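Local coordinates for protein TetR family Transcriptional regulator (Streptococcus agalactiae 2603V/R, PDB 3KKC) that probably binds DNA as a transcriptional regulator of the TetR family, through an N-terminal helix-turn-helix domain joined to an all-helical C-terminal region, at residues H52-S55 with K56-L60; A42-G45 with R46-Y50; S31-V35 with Q36-G40; S115-E118 with H119-P123. All coordinates share one frame; numbering follows the deposited sequence.

Interaction 1: H52-S55 with K56-L60; sequences HYES and KEVLL
Tyr-53 and Leu-59 meet where the chain turns into helix 57-71. From Tyr-53 CB, which lies 4.0 Å from Val-58 CG2 and the same distance from Leu-59 CD1, the side chain swings beside its own backbone N (chi1 -61°). CG then passes Leu-59 CD1, and CD1 passes Val-58 CG2, which sits at the ring edge near its plane. Over the centre of one ring face stands Leu-59 CG, 4.3 Å from the centroid of the Tyr-53 ring and 11° off its normal, a CH-pi contact; His-52 CB lies against the opposite face, toward the rim. The flat ring is thus clasped from two faces, while Ile-17 and Lys-14 of helix 4-24 touch the same side chain. Polar bonds hold the turn itself. Ser-55 OG, placed between its backbone N and carbonyl carbon (chi1 66°), accepts from Glu-57 N at 3.2 Å, and Ser-55 O receives a weak bond from Val-58 N at 3.3 Å. Lys-56 leads away, its NZ hydrogen-bonded to Ile-33 O and Tyr-30 O. A serine capping bond at a helix start, beside a tyrosine packed on the first turn, marks the passage from the predicted helix-turn-helix to the next helix of a TetR-type DNA-binding domain.

Interaction 2: A42-G45 with R46-Y50; sequences ANVG and RSTFY
Gly-45 O receives two donors from the helical turn that follows it. The stronger is Phe-49 N, 3.3 Å from Gly-45 O, with an almost straight N-H...O angle of 173° and the donor lying nearly on the line of the carbonyl bond. The other is the hydroxyl of Thr-48, whose OG1 gives a weak bond to Gly-45 O, also at 3.3 Å. Arg-46 O is used one residue further on, where Tyr-50 N reaches it at 3.4 Å, again weakly. The Thr-48 hydroxyl has an apolar neighbour as well: with Val-44 CG1 between backbone N and carbonyl carbon (chi1 70°), Val-44 CG2 lies anti to the N, beside the carbonyl carbon, and comes within 3.2 Å of Thr-48 OG1 and 3.8 Å of Thr-48 CB. Thr-48 O is taken by the hydroxyl of Ser-51. Phe-49 CB rests 3.9 Å from Gly-45 O, but its ring runs off to Ile-17 and Val-35, and Val-44 also meets Ile-17 on helix 4-24. Gly-45 holds the N-cap position, and Asn-43, with positive phi, is the first residue past helix 35-42. This is the turn of the predicted helix-turn-helix, leading into the short helix that in TetR relatives generally serves DNA recognition.

Interaction 3: S31-V35 with Q36-G40; sequences SKITV and QDVIG
Thr-34 and Asp-37 grip each other through side chains and backbone at the start of helix 35-42. Among the side-chain bonds, Thr-34 OG1 donates to Asp-37 OD1 at 2.6 Å, meeting the carboxylate from above its plane, 59° out of it. The other oxygen, Asp-37 OD2, takes a weak but fairly straight bond from Thr-34 N at 3.2 Å. With CG swung beside its own backbone N (chi1 -54°), Asp-37 folds back over the helix start, and both carboxylate oxygens are used by one residue. Lys-32 NZ, bonded to Asn-28, is not in contact with this carboxylate but may favour its negative charge. Backbone bonds continue the turn: Thr-34 O accepts weakly from Asp-37 N and from Val-38 N, whereas Val-35 O has a sound bond from Ile-39 N at 3.1 Å. Apolar contacts flank the polar ones. Ile-33 CD1 lies 4.2 Å from Val-38 CG2; on helix 4-24 Ile-33 touches Phe-21 and Val-38 touches Ile-17. Val-35 CG1 lies 3.8 Å from Ile-39 CD1 one helical turn on, near Phe-49. Thr-34 stands at the N-cap position without a capping bond from its own side chain; the aspartate three residues later reaching back to its N-H is half of a capping box, here at the entry to the first helix of the predicted helix-turn-helix.

Interaction 4: S115-E118 with H119-P123; sequences SELE and HDVYP
Leu-117 O takes two backbone donors at once, from five and four residues on: Tyr-122 N at 2.8 Å and Val-121 N at 3.0 Å. The first lies nearly along the carbonyl direction, the second 35° from the carbonyl plane, and together they mark a wider pi-type turn within helix 107-129. Glu-116 O also takes two donors, but from four and three residues on: Asp-120 N at 2.8 Å, close to the carbonyl line, and His-119 N at 2.9 Å, from well above the carbonyl plane. Pro-123, which has no N-H to give, sets its CD 3.3 Å from Glu-118 O, and the helix is kinked there. Among the side chains, Leu-117 and Val-121 lie alongside each other and point the same way, with CD2 of Leu-117 3.8 Å from CG2 of Val-121; Phe-148 and Ile-149 of helix 137-157 pack on Leu-117, and Tyr-83 on Val-121. Glu-116 and Asp-120 likewise lie side by side, bringing Glu-116 OE1 to 3.9 Å from Asp-120 OD2 with their carboxylate planes 49° apart. Glu-118 turns off to a salt bridge with Lys-141. Two like charges this near would probably raise the proton affinity of one carboxylate, eased a little by the long, weak pairing of Glu-116 with Arg-112, while the doubled carbonyls keep the helix bonded through the irregular turn before the proline.

From the N terminus the four contacts come in series, interaction 3, then 2, 1 and 4, and none nests in or crosses another; the first three span turns at helix starts, while interaction 4 lies inside one helix. Interaction 3 starts helix 35-42, interaction 2 turns from it into helix 46-49, and interaction 1 carries the chain into helix 57-71. These three touch: the Phe-49 ring meets both Val-35 and Leu-59, Arg-46 packs on Gln-36, and Lys-56 NZ reaches back to Ile-33 O, so they form one small unit against helix 4-24. Interaction 4 lies apart, in helix 107-129 of the C-terminal region, its centre about 26 Å from that of interaction 1.

Interaction 1: H52-S55 with K56-L60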
loop_
_atom_site.group_PDB
_atom_site.type_symbol
_atom_site.label_atom_id
_atom_site.label_comp_id
_atom_site.label_asym_id
_atom_site.label_seq_id
_atom_site.Cartn_x
_atom_site.Cartn_y
_atom_site.Cartn_z
ATOM N N HIS A 52 -31.108 6.188 13.913
ATOM C CA HIS A 52 -30.961 5.608 12.579
ATOM C C HIS A 52 -29.669 4.815 12.427
ATOM O O HIS A 52 -29.606 3.864 11.642
ATOM C CB HIS A 52 -30.987 6.700 11.516
ATOM C CG HIS A 52 -32.346 7.269 11.273
ATOM N ND1 HIS A 52 -32.623 8.612 11.402
ATOM C CD2 HIS A 52 -33.508 6.674 10.912
ATOM C CE1 HIS A 52 -33.898 8.822 11.126
ATOM N NE2 HIS A 52 -34.455 7.663 10.824
ATOM N N TYR A 53 -28.643 5.219 13.175
ATOM C CA TYR A 53 -27.306 4.660 13.039
ATOM C C TYR A 53 -26.684 4.394 14.386
ATOM O O TYR A 53 -26.331 5.328 15.101
ATOM C CB TYR A 53 -26.414 5.625 12.264
ATOM C CG TYR A 53 -26.929 5.894 10.872
ATOM C CD1 TYR A 53 -27.042 4.860 9.944
ATOM C CD2 TYR A 53 -27.317 7.174 10.487
ATOM C CE1 TYR A 53 -27.522 5.096 8.687
ATOM C CE2 TYR A 53 -27.795 7.418 9.227
ATOM C CZ TYR A 53 -27.896 6.378 8.336
ATOM O OH TYR A 53 -28.371 6.618 7.078
ATOM N N GLU A 54 -26.544 3.117 14.724
ATOM C CA GLU A 54 -25.899 2.700 15.965
ATOM C C GLU A 54 -24.609 3.473 16.267
ATOM O O GLU A 54 -24.269 3.687 17.427
ATOM C CB GLU A 54 -25.606 1.199 15.910
ATOM C CG GLU A 54 -24.802 0.661 17.092
ATOM C CD GLU A 54 -23.946 -0.550 16.714
ATOM O OE1 GLU A 54 -23.719 -0.767 15.496
ATOM O OE2 GLU A 54 -23.494 -1.276 17.636
ATOM N N SER A 55 -23.894 3.883 15.222
ATOM C CA SER A 55 -22.618 4.570 15.373
ATOM C C SER A 55 -22.080 4.962 14.014
ATOM O O SER A 55 -22.646 4.590 12.990
ATOM C CB SER A 55 -21.605 3.637 16.003
ATOM O OG SER A 55 -21.325 2.583 15.106
ATOM N N LYS A 56 -20.965 5.684 13.995
ATOM C CA LYS A 56 -20.378 6.062 12.719
ATOM C C LYS A 56 -20.048 4.815 11.909
ATOM O O LYS A 56 -20.037 4.853 10.687
ATOM C CB LYS A 56 -19.117 6.904 12.907
ATOM C CG LYS A 56 -17.933 6.103 13.393
ATOM C CD LYS A 56 -16.689 6.962 13.512
ATOM C CE LYS A 56 -16.694 8.085 12.489
ATOM N NZ LYS A 56 -15.299 8.571 12.287
ATOM N N GLU A 57 -19.789 3.701 12.588
ATOM C CA GLU A 57 -19.243 2.536 11.889
ATOM C C GLU A 57 -20.234 1.928 10.909
ATOM O O GLU A 57 -19.841 1.404 9.859
ATOM C CB GLU A 57 -18.702 1.482 12.857
ATOM C CG GLU A 57 -17.293 1.022 12.505
ATOM C CD GLU A 57 -16.290 1.218 13.646
ATOM O OE1 GLU A 57 -16.655 0.969 14.822
ATOM O OE2 GLU A 57 -15.130 1.612 13.366
ATOM N N VAL A 58 -21.517 2.009 11.230
ATOM C CA VAL A 58 -22.509 1.462 10.312
ATOM C C VAL A 58 -22.828 2.356 9.101
ATOM O O VAL A 58 -23.505 1.913 8.186
ATOM C CB VAL A 58 -23.794 0.991 11.025
ATOM C CG1 VAL A 58 -23.426 0.019 12.148
ATOM C CG2 VAL A 58 -24.579 2.170 11.549
ATOM N N LEU A 59 -22.327 3.592 9.086
ATOM C CA LEU A 59 -22.445 4.433 7.891
ATOM C C LEU A 59 -21.429 3.983 6.873
ATOM O O LEU A 59 -21.723 3.888 5.684
ATOM C CB LEU A 59 -22.184 5.911 8.182
ATOM C CG LEU A 59 -23.222 6.701 8.961
ATOM C CD1 LEU A 59 -22.945 6.504 10.426
ATOM C CD2 LEU A 59 -23.136 8.168 8.589
ATOM N N LEU A 60 -20.215 3.736 7.341
ATOM C CA LEU A 60 -19.169 3.258 6.464
ATOM C C LEU A 60 -19.617 1.941 5.849
ATOM O O LEU A 60 -19.518 1.733 4.629
ATOM C CB LEU A 60 -17.883 3.052 7.238
ATOM C CG LEU A 60 -16.776 2.845 6.237
ATOM C CD1 LEU A 60 -16.770 4.035 5.321
ATOM C CD2 LEU A 60 -15.462 2.705 6.945
#

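Interaction 2: A42-G45 with R46-Y50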
loop_
_atom_site.group_PDB
_atom_site.type_symbol
_atom_site.label_atom_id
_atom_site.label_comp_id
_atom_site.label_asym_id
_atom_site.label_seq_id
_atom_site.Cartn_x
_atom_site.Cartn_y
_atom_site.Cartn_z
ATOM N N ALA A 42 -25.877 17.763 8.526
ATOM C CA ALA A 42 -27.221 17.188 8.434
ATOM C C ALA A 42 -28.297 18.081 9.074
ATOM O O ALA A 42 -29.472 18.050 8.674
ATOM C CB ALA A 42 -27.249 15.788 9.043
ATOM N N ASN A 43 -27.886 18.869 10.069
ATOM C CA ASN A 43 -28.803 19.762 10.752
ATOM C C ASN A 43 -29.790 18.973 11.576
ATOM O O ASN A 43 -30.827 19.492 11.991
ATOM C CB ASN A 43 -29.549 20.628 9.750
ATOM C CG ASN A 43 -28.647 21.622 9.073
ATOM O OD1 ASN A 43 -27.887 22.334 9.740
ATOM N ND2 ASN A 43 -28.722 21.687 7.738
ATOM N N VAL A 44 -29.465 17.708 11.807
ATOM C CA VAL A 44 -30.279 16.872 12.668
ATOM C C VAL A 44 -29.498 16.574 13.943
ATOM O O VAL A 44 -28.310 16.270 13.893
ATOM C CB VAL A 44 -30.704 15.571 11.964
ATOM C CG1 VAL A 44 -29.506 14.659 11.764
ATOM C CG2 VAL A 44 -31.800 14.872 12.756
ATOM N N GLY A 45 -30.170 16.672 15.084
ATOM C CA GLY A 45 -29.511 16.566 16.371
ATOM C C GLY A 45 -28.970 15.195 16.727
ATOM O O GLY A 45 -29.284 14.198 16.081
ATOM N N ARG A 46 -28.162 15.167 17.785
ATOM C CA ARG A 46 -27.500 13.961 18.292
ATOM C C ARG A 46 -28.455 12.796 18.581
ATOM O O ARG A 46 -28.130 11.635 18.314
ATOM C CB ARG A 46 -26.698 14.314 19.556
ATOM C CG ARG A 46 -25.978 13.155 20.193
ATOM C CD ARG A 46 -24.476 13.363 20.179
ATOM N NE ARG A 46 -23.779 12.190 20.695
ATOM C CZ ARG A 46 -22.747 12.238 21.533
ATOM N NH1 ARG A 46 -22.284 13.410 21.951
ATOM N NH2 ARG A 46 -22.177 11.113 21.955
ATOM N N SER A 47 -29.630 13.108 19.124
ATOM C CA SER A 47 -30.589 12.084 19.547
ATOM C C SER A 47 -31.183 11.300 18.375
ATOM O O SER A 47 -31.307 10.076 18.431
ATOM C CB SER A 47 -31.709 12.709 20.387
ATOM O OG SER A 47 -32.499 13.595 19.611
ATOM N N THR A 48 -31.552 12.012 17.318
ATOM C CA THR A 48 -32.178 11.379 16.165
ATOM C C THR A 48 -31.178 10.586 15.292
ATOM O O THR A 48 -31.474 9.472 14.854
ATOM C CB THR A 48 -32.985 12.405 15.341
ATOM O OG1 THR A 48 -32.504 13.724 15.627
ATOM C CG2 THR A 48 -34.466 12.329 15.704
ATOM N N PHE A 49 -29.999 11.154 15.048
ATOM C CA PHE A 49 -28.927 10.405 14.394
ATOM C C PHE A 49 -28.873 9.004 14.972
ATOM O O PHE A 49 -29.015 8.026 14.248
ATOM C CB PHE A 49 -27.560 11.089 14.576
ATOM C CG PHE A 49 -26.385 10.206 14.232
ATOM C CD1 PHE A 49 -26.122 9.845 12.915
ATOM C CD2 PHE A 49 -25.544 9.732 15.223
ATOM C CE1 PHE A 49 -25.036 9.019 12.595
ATOM C CE2 PHE A 49 -24.458 8.910 14.916
ATOM C CZ PHE A 49 -24.211 8.554 13.602
ATOM N N TYR A 50 -28.685 8.916 16.287
ATOM C CA TYR A 50 -28.551 7.621 16.958
ATOM C C TYR A 50 -29.809 6.750 16.866
ATOM O O TYR A 50 -29.791 5.592 17.279
ATOM C CB TYR A 50 -28.118 7.790 18.423
ATOM C CG TYR A 50 -26.645 8.100 18.610
ATOM C CD1 TYR A 50 -25.665 7.180 18.255
ATOM C CD2 TYR A 50 -26.234 9.305 19.160
ATOM C CE1 TYR A 50 -24.316 7.461 18.430
ATOM C CE2 TYR A 50 -24.887 9.594 19.344
ATOM C CZ TYR A 50 -23.933 8.671 18.976
ATOM O OH TYR A 50 -22.597 8.961 19.160
#

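Interaction 3: S31-V35 with Q36-G40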
loop_
_atom_site.group_PDB
_atom_site.type_symbol
_atom_site.label_atom_id
_atom_site.label_comp_id
_atom_site.label_asym_id
_atom_site.label_seq_id
_atom_site.Cartn_x
_atom_site.Cartn_y
_atom_site.Cartn_z
ATOM N N SER A 31 -11.386 7.827 9.634
ATOM C CA SER A 31 -10.826 7.859 10.983
ATOM C C SER A 31 -10.824 9.274 11.574
ATOM O O SER A 31 -10.929 9.448 12.780
ATOM C CB SER A 31 -9.418 7.200 11.039
ATOM O OG SER A 31 -8.457 7.771 10.148
ATOM N N LYS A 32 -10.744 10.279 10.710
ATOM C CA LYS A 32 -10.650 11.673 11.145
ATOM C C LYS A 32 -11.999 12.415 11.367
ATOM O O LYS A 32 -12.034 13.380 12.124
ATOM C CB LYS A 32 -9.704 12.449 10.205
ATOM C CG LYS A 32 -9.440 13.915 10.562
ATOM C CD LYS A 32 -10.287 14.872 9.701
ATOM C CE LYS A 32 -9.935 16.339 9.964
ATOM N NZ LYS A 32 -11.025 17.291 9.553
ATOM N N ILE A 33 -13.105 11.987 10.752
ATOM C CA ILE A 33 -14.388 12.675 11.035
ATOM C C ILE A 33 -15.079 12.188 12.314
ATOM O O ILE A 33 -14.915 11.044 12.719
ATOM C CB ILE A 33 -15.439 12.585 9.886
ATOM C CG1 ILE A 33 -16.361 11.384 10.095
ATOM C CG2 ILE A 33 -14.792 12.609 8.500
ATOM C CD1 ILE A 33 -17.239 11.110 8.922
ATOM N N THR A 34 -15.876 13.062 12.921
ATOM C CA THR A 34 -16.590 12.746 14.161
ATOM C C THR A 34 -18.087 13.031 14.036
ATOM O O THR A 34 -18.478 13.965 13.349
ATOM C CB THR A 34 -16.060 13.589 15.340
ATOM O OG1 THR A 34 -16.019 14.972 14.955
ATOM C CG2 THR A 34 -14.665 13.132 15.757
ATOM N N VAL A 35 -18.913 12.244 14.725
ATOM C CA VAL A 35 -20.373 12.380 14.646
ATOM C C VAL A 35 -20.892 13.827 14.701
ATOM O O VAL A 35 -21.911 14.149 14.091
ATOM C CB VAL A 35 -21.096 11.532 15.722
ATOM C CG1 VAL A 35 -22.563 11.915 15.797
ATOM C CG2 VAL A 35 -20.956 10.054 15.411
ATOM N N GLN A 36 -20.188 14.697 15.418
ATOM C CA GLN A 36 -20.593 16.096 15.486
ATOM C C GLN A 36 -20.383 16.806 14.157
ATOM O O GLN A 36 -21.134 17.727 13.815
ATOM C CB GLN A 36 -19.875 16.841 16.615
ATOM C CG GLN A 36 -20.185 16.302 18.013
ATOM C CD GLN A 36 -21.671 16.299 18.330
ATOM O OE1 GLN A 36 -22.114 15.620 19.262
ATOM N NE2 GLN A 36 -22.450 17.057 17.553
ATOM N N ASP A 37 -19.364 16.385 13.414
ATOM C CA ASP A 37 -19.177 16.881 12.056
ATOM C C ASP A 37 -20.422 16.538 11.247
ATOM O O ASP A 37 -20.997 17.392 10.572
ATOM C CB ASP A 37 -17.952 16.252 11.380
ATOM C CG ASP A 37 -16.679 16.411 12.192
ATOM O OD1 ASP A 37 -16.765 16.879 13.345
ATOM O OD2 ASP A 37 -15.596 16.046 11.674
ATOM N N VAL A 38 -20.833 15.277 11.349
ATOM C CA VAL A 38 -21.921 14.743 10.555
ATOM C C VAL A 38 -23.230 15.477 10.792
ATOM O O VAL A 38 -24.003 15.690 9.861
ATOM C CB VAL A 38 -22.111 13.250 10.808
ATOM C CG1 VAL A 38 -23.336 12.755 10.061
ATOM C CG2 VAL A 38 -20.881 12.501 10.345
ATOM N N ILE A 39 -23.472 15.873 12.037
ATOM C CA ILE A 39 -24.659 16.661 12.375
ATOM C C ILE A 39 -24.573 18.081 11.821
ATOM O O ILE A 39 -25.508 18.558 11.182
ATOM C CB ILE A 39 -24.829 16.744 13.890
ATOM C CG1 ILE A 39 -24.958 15.336 14.481
ATOM C CG2 ILE A 39 -26.007 17.674 14.267
ATOM C CD1 ILE A 39 -24.353 15.214 15.867
ATOM N N GLY A 40 -23.444 18.740 12.081
ATOM C CA GLY A 40 -23.194 20.107 11.656
ATOM C C GLY A 40 -23.559 20.373 10.212
ATOM O O GLY A 40 -23.775 21.523 9.813
#

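Interaction 4: S115-E118 with H119-P123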
loop_
_atom_site.group_PDB
_atom_site.type_symbol
_atom_site.label_atom_id
_atom_site.label_comp_id
_atom_site.label_asym_id
_atom_site.label_seq_id
_atom_site.Cartn_x
_atom_site.Cartn_y
_atom_site.Cartn_z
ATOM N N SER A 115 -11.831 -7.363 -1.647
ATOM C CA SER A 115 -12.591 -8.602 -1.621
ATOM C C SER A 115 -13.640 -8.682 -2.724
ATOM O O SER A 115 -13.975 -9.766 -3.191
ATOM C CB SER A 115 -13.237 -8.813 -0.254
ATOM O OG SER A 115 -14.212 -9.839 -0.313
ATOM N N GLU A 116 -14.168 -7.540 -3.143
ATOM C CA GLU A 116 -15.126 -7.536 -4.247
ATOM C C GLU A 116 -14.412 -7.833 -5.566
ATOM O O GLU A 116 -14.864 -8.670 -6.352
ATOM C CB GLU A 116 -15.903 -6.216 -4.306
ATOM C CG GLU A 116 -16.765 -5.964 -3.069
ATOM C CD GLU A 116 -17.964 -6.905 -2.971
ATOM O OE1 GLU A 116 -18.600 -7.178 -4.023
ATOM O OE2 GLU A 116 -18.278 -7.355 -1.839
ATOM N N LEU A 117 -13.289 -7.152 -5.789
ATOM C CA LEU A 117 -12.375 -7.475 -6.878
ATOM C C LEU A 117 -12.081 -8.969 -6.968
ATOM O O LEU A 117 -12.092 -9.530 -8.046
ATOM C CB LEU A 117 -11.079 -6.686 -6.737
ATOM C CG LEU A 117 -11.204 -5.165 -6.907
ATOM C CD1 LEU A 117 -9.900 -4.457 -6.516
ATOM C CD2 LEU A 117 -11.595 -4.824 -8.337
ATOM N N GLU A 118 -11.864 -9.625 -5.840
ATOM C CA GLU A 118 -11.607 -11.061 -5.849
ATOM C C GLU A 118 -12.778 -11.881 -6.360
ATOM O O GLU A 118 -12.591 -12.972 -6.888
ATOM C CB GLU A 118 -11.264 -11.583 -4.450
ATOM C CG GLU A 118 -9.849 -11.380 -4.010
ATOM C CD GLU A 118 -9.506 -12.222 -2.783
ATOM O OE1 GLU A 118 -10.034 -13.357 -2.673
ATOM O OE2 GLU A 118 -8.706 -11.754 -1.935
ATOM N N HIS A 119 -13.989 -11.390 -6.170
ATOM C CA HIS A 119 -15.172 -12.190 -6.464
ATOM C C HIS A 119 -15.732 -11.879 -7.848
ATOM O O HIS A 119 -16.279 -12.754 -8.534
ATOM C CB HIS A 119 -16.231 -11.936 -5.394
ATOM C CG HIS A 119 -17.477 -12.748 -5.559
ATOM N ND1 HIS A 119 -17.554 -14.076 -5.194
ATOM C CD2 HIS A 119 -18.707 -12.413 -6.020
ATOM C CE1 HIS A 119 -18.773 -14.528 -5.431
ATOM N NE2 HIS A 119 -19.492 -13.539 -5.934
ATOM N N ASP A 120 -15.591 -10.634 -8.279
ATOM C CA ASP A 120 -16.302 -10.212 -9.477
ATOM C C ASP A 120 -15.385 -9.703 -10.574
ATOM O O ASP A 120 -15.780 -9.637 -11.732
ATOM C CB ASP A 120 -17.387 -9.186 -9.116
ATOM C CG ASP A 120 -18.548 -9.808 -8.306
ATOM O OD1 ASP A 120 -19.015 -10.924 -8.643
ATOM O OD2 ASP A 120 -19.002 -9.175 -7.327
ATOM N N VAL A 121 -14.148 -9.373 -10.233
ATOM C CA VAL A 121 -13.203 -8.947 -11.255
ATOM C C VAL A 121 -12.108 -9.987 -11.575
ATOM O O VAL A 121 -11.779 -10.233 -12.743
ATOM C CB VAL A 121 -12.597 -7.597 -10.901
ATOM C CG1 VAL A 121 -11.333 -7.305 -11.743
ATOM C CG2 VAL A 121 -13.668 -6.509 -11.072
ATOM N N TYR A 122 -11.555 -10.611 -10.546
ATOM C CA TYR A 122 -10.438 -11.516 -10.759
ATOM C C TYR A 122 -10.750 -12.734 -11.634
ATOM O O TYR A 122 -10.020 -13.012 -12.583
ATOM C CB TYR A 122 -9.844 -11.986 -9.442
ATOM C CG TYR A 122 -8.782 -13.007 -9.677
ATOM C CD1 TYR A 122 -7.592 -12.656 -10.303
ATOM C CD2 TYR A 122 -8.972 -14.329 -9.309
ATOM C CE1 TYR A 122 -6.612 -13.593 -10.550
ATOM C CE2 TYR A 122 -7.992 -15.278 -9.538
ATOM C CZ TYR A 122 -6.815 -14.903 -10.161
ATOM O OH TYR A 122 -5.838 -15.844 -10.395
ATOM N N PRO A 123 -11.816 -13.482 -11.297
ATOM C CA PRO A 123 -12.096 -14.701 -12.063
ATOM C C PRO A 123 -12.187 -14.467 -13.569
ATOM O O PRO A 123 -11.615 -15.238 -14.332
ATOM C CB PRO A 123 -13.432 -15.175 -11.481
ATOM C CG PRO A 123 -13.403 -14.686 -10.072
ATOM C CD PRO A 123 -12.745 -13.327 -10.164
#